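Endoglucanase, glycoside hydrolase family 5 protein (Cytophaga hutchinsonii, PDB 5IHS) probably hydrolyses internal beta-1,4-glucosidic bonds of cellulose, as a TIM-barrel endoglucanase of glycoside hydrolase family 5. Local coordinates at residues Trp282-Lys287 with Ala291-Pro296. Sequence-based numbering, arbitrary orientation.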
ATOM      1  N   TRP A 282      -0.667  -8.463  -1.074  1.00  5.92           N
ATOM      2  CA  TRP A 282      -2.063  -8.786  -0.795  1.00  6.30           C
ATOM      3  C   TRP A 282      -2.173 -10.294  -0.589  1.00  6.60           C
ATOM      4  O   TRP A 282      -1.909 -11.046  -1.543  1.00  7.74           O
ATOM      5  CB  TRP A 282      -2.900  -8.368  -1.993  1.00  7.50           C
ATOM      6  CG  TRP A 282      -4.383  -8.504  -1.844  1.00  7.69           C
ATOM      7  CD1 TRP A 282      -5.152  -9.555  -2.248  1.00  9.55           C
ATOM      8  CD2 TRP A 282      -5.277  -7.544  -1.273  1.00  7.67           C
ATOM      9  NE1 TRP A 282      -6.468  -9.306  -1.969  1.00  9.66           N
ATOM     10  CE2 TRP A 282      -6.579  -8.079  -1.376  1.00  8.57           C
ATOM     11  CE3 TRP A 282      -5.106  -6.285  -0.682  1.00  7.91           C
ATOM     12  CZ2 TRP A 282      -7.706  -7.391  -0.920  1.00  9.30           C
ATOM     13  CZ3 TRP A 282      -6.227  -5.605  -0.231  1.00  8.51           C
ATOM     14  CH2 TRP A 282      -7.510  -6.155  -0.367  1.00  9.20           C
ATOM     15  N   SER A 283      -2.558 -10.777   0.597  1.00  6.54           N
ATOM     16  CA  SER A 283      -2.909  -9.986   1.770  1.00  7.14           C
ATOM     17  C   SER A 283      -2.912 -10.853   3.021  1.00  6.73           C
ATOM     18  O   SER A 283      -2.933 -12.086   2.952  1.00  7.27           O
ATOM     19  CB  SER A 283      -4.314  -9.379   1.652  1.00  8.30           C
ATOM     20  OG  SER A 283      -5.322 -10.358   1.852  1.00  9.74           O
ATOM     21  N   ILE A 284      -2.962 -10.177   4.169  1.00  6.91           N
ATOM     22  CA  ILE A 284      -3.318 -10.801   5.439  1.00  7.33           C
ATOM     23  C   ILE A 284      -4.835 -11.006   5.444  1.00  8.03           C
ATOM     24  O   ILE A 284      -5.623 -10.105   5.730  1.00  8.89           O
ATOM     25  CB  ILE A 284      -2.834  -9.979   6.632  1.00  8.22           C
ATOM     26  CG1 ILE A 284      -1.299  -9.822   6.600  1.00  9.21           C
ATOM     27  CG2 ILE A 284      -3.315 -10.590   7.931  1.00  9.02           C
ATOM     28  CD1 ILE A 284      -0.510 -11.117   6.711  1.00  9.79           C
ATOM     29  N   ALA A 285      -5.233 -12.217   5.079  1.00  8.59           N
ATOM     30  CA  ALA A 285      -6.613 -12.662   5.040  1.00  9.09           C
ATOM     31  C   ALA A 285      -6.557 -14.165   5.150  1.00  9.04           C
ATOM     32  O   ALA A 285      -5.569 -14.778   4.744  1.00  9.17           O
ATOM     33  CB  ALA A 285      -7.276 -12.320   3.707  1.00 10.07           C
ATOM     34  N   ASP A 286      -7.624 -14.755   5.682  1.00  9.14           N
ATOM     35  CA  ASP A 286      -7.706 -16.204   5.811  1.00  9.55           C
ATOM     36  C   ASP A 286      -8.738 -16.808   4.867  1.00 10.80           C
ATOM     37  O   ASP A 286      -9.176 -17.941   5.069  1.00 12.47           O
ATOM     38  CB  ASP A 286      -7.958 -16.610   7.263  1.00 10.13           C
ATOM     39  CG  ASP A 286      -9.374 -16.361   7.713  1.00 11.38           C
ATOM     40  OD1 ASP A 286      -9.989 -15.395   7.206  1.00 13.02           O
ATOM     41  OD2 ASP A 286      -9.856 -17.126   8.585  1.00 11.19           O
ATOM     42  N   LYS A 287      -9.118 -16.071   3.830  1.00 11.38           N
ATOM     43  CA  LYS A 287      -9.992 -16.597   2.793  1.00 13.37           C
ATOM     44  C   LYS A 287      -9.287 -17.749   2.073  1.00 12.75           C
ATOM     45  O   LYS A 287      -8.077 -17.681   1.838  1.00 12.82           O
ATOM     46  CB  LYS A 287     -10.288 -15.461   1.807  1.00 15.29           C
ATOM     47  CG  LYS A 287     -11.166 -15.802   0.626  1.00 18.29           C
ATOM     48  CD  LYS A 287     -11.552 -14.549  -0.160  1.00 21.56           C
ATOM     49  CE  LYS A 287     -12.517 -14.892  -1.282  1.00 24.49           C
ATOM     50  NZ  LYS A 287     -12.884 -13.707  -2.094  1.00 26.50           N
ATOM     51  N   ALA A 291      -4.136 -16.036  -2.979  1.00  9.91           N
ATOM     52  CA  ALA A 291      -3.472 -14.805  -2.552  1.00  9.48           C
ATOM     53  C   ALA A 291      -3.405 -14.660  -1.041  1.00  9.05           C
ATOM     54  O   ALA A 291      -2.579 -13.885  -0.552  1.00  9.62           O
ATOM     55  CB  ALA A 291      -4.161 -13.575  -3.149  1.00 10.51           C
ATOM     56  N   SER A 292      -4.260 -15.346  -0.296  1.00  8.75           N
ATOM     57  CA  SER A 292      -4.218 -15.221   1.152  1.00  8.43           C
ATOM     58  C   SER A 292      -2.886 -15.725   1.675  1.00  7.74           C
ATOM     59  O   SER A 292      -2.408 -16.783   1.270  1.00  8.25           O
ATOM     60  CB  SER A 292      -5.328 -16.035   1.782  1.00  9.14           C
ATOM     61  OG  SER A 292      -6.577 -15.474   1.444  1.00 10.65           O
ATOM     62  N   ALA A 293      -2.312 -14.979   2.615  1.00  7.69           N
ATOM     63  CA  ALA A 293      -1.015 -15.324   3.195  1.00  7.44           C
ATOM     64  C   ALA A 293      -1.105 -16.371   4.301  1.00  7.24           C
ATOM     65  O   ALA A 293      -0.095 -17.010   4.629  1.00  7.91           O
ATOM     66  CB  ALA A 293      -0.366 -14.067   3.770  1.00  7.89           C
ATOM     67  N   ILE A 294      -2.278 -16.520   4.913  1.00  7.55           N
ATOM     68  CA  ILE A 294      -2.452 -17.373   6.080  1.00  8.08           C
ATOM     69  C   ILE A 294      -3.660 -18.281   5.848  1.00  7.74           C
ATOM     70  O   ILE A 294      -4.551 -17.971   5.058  1.00  8.03           O
ATOM     71  CB  ILE A 294      -2.565 -16.540   7.385  1.00  8.58           C
ATOM     72  CG1 ILE A 294      -3.791 -15.618   7.337  1.00 10.13           C
ATOM     73  CG2 ILE A 294      -1.269 -15.765   7.621  1.00  9.34           C
ATOM     74  CD1 ILE A 294      -3.923 -14.647   8.526  1.00 10.90           C
ATOM     75  N   VAL A 295      -3.663 -19.430   6.526  1.00  8.21           N
ATOM     76  CA  VAL A 295      -4.683 -20.461   6.319  1.00  9.06           C
ATOM     77  C   VAL A 295      -6.006 -20.083   6.975  1.00  9.16           C
ATOM     78  O   VAL A 295      -6.041 -19.248   7.888  1.00  8.64           O
ATOM     79  CB  VAL A 295      -4.213 -21.826   6.845  1.00 10.20           C
ATOM     80  CG1 VAL A 295      -2.940 -22.260   6.155  1.00 11.07           C
ATOM     81  CG2 VAL A 295      -4.030 -21.803   8.362  1.00 10.77           C
ATOM     82  N   PRO A 296      -7.114 -20.709   6.575  1.00  9.21           N
ATOM     83  CA  PRO A 296      -8.399 -20.446   7.236  1.00  9.22           C
ATOM     84  C   PRO A 296      -8.297 -20.605   8.746  1.00  8.53           C
ATOM     85  O   PRO A 296      -7.719 -21.564   9.255  1.00  9.04           O
ATOM     86  CB  PRO A 296      -9.334 -21.475   6.594  1.00 10.08           C
ATOM     87  CG  PRO A 296      -8.771 -21.612   5.207  1.00 10.82           C
ATOM     88  CD  PRO A 296      -7.281 -21.584   5.399  1.00 10.39           C
TER
HETATM   89  O   HOH W   1      -6.105 -19.251   3.197  1.00 12.23           O
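S292 reaches back across the loop that follows the eighth strand of the TIM barrel, and its OG donates to K287 O over 2.7 Å, 22° out of the carbonyl plane. With OG anti to its own carbonyl carbon (chi1 -67°), the hydroxyl also lies 3.9 Å from A285 CB. A water donates to K287 O as well and to I294 O, bridging the two backbones. At the strand end, A293 N hydrogen-bonds to S283 O (3.0 Å), while S283 N, the amide of the cis peptide joining W282 to S283 that is a known feature of family 5, makes a weak bond to A291 O. The W282 indole receives A291 CB at its edge, near the ring plane, and S283 CB over one face; H125 lies almost parallel to this ring, and in family 5 relatives a tryptophan here usually lines the substrate cleft. On the side of strand 53-57, I284 splits its contacts: CD1 meets A293 CB, and CG2 meets I294 CD1 at 4.1 Å, the two isoleucines crossing at a slant. I294 CG1 lies 3.3 Å from A285 O. D286 CB packs 3.3 Å from V295 O, its OD2 accepts from A297 N, and P296 CA makes a CA-H...O contact with D286 O, 3.4 Å, bent to 140° at the hydrogen.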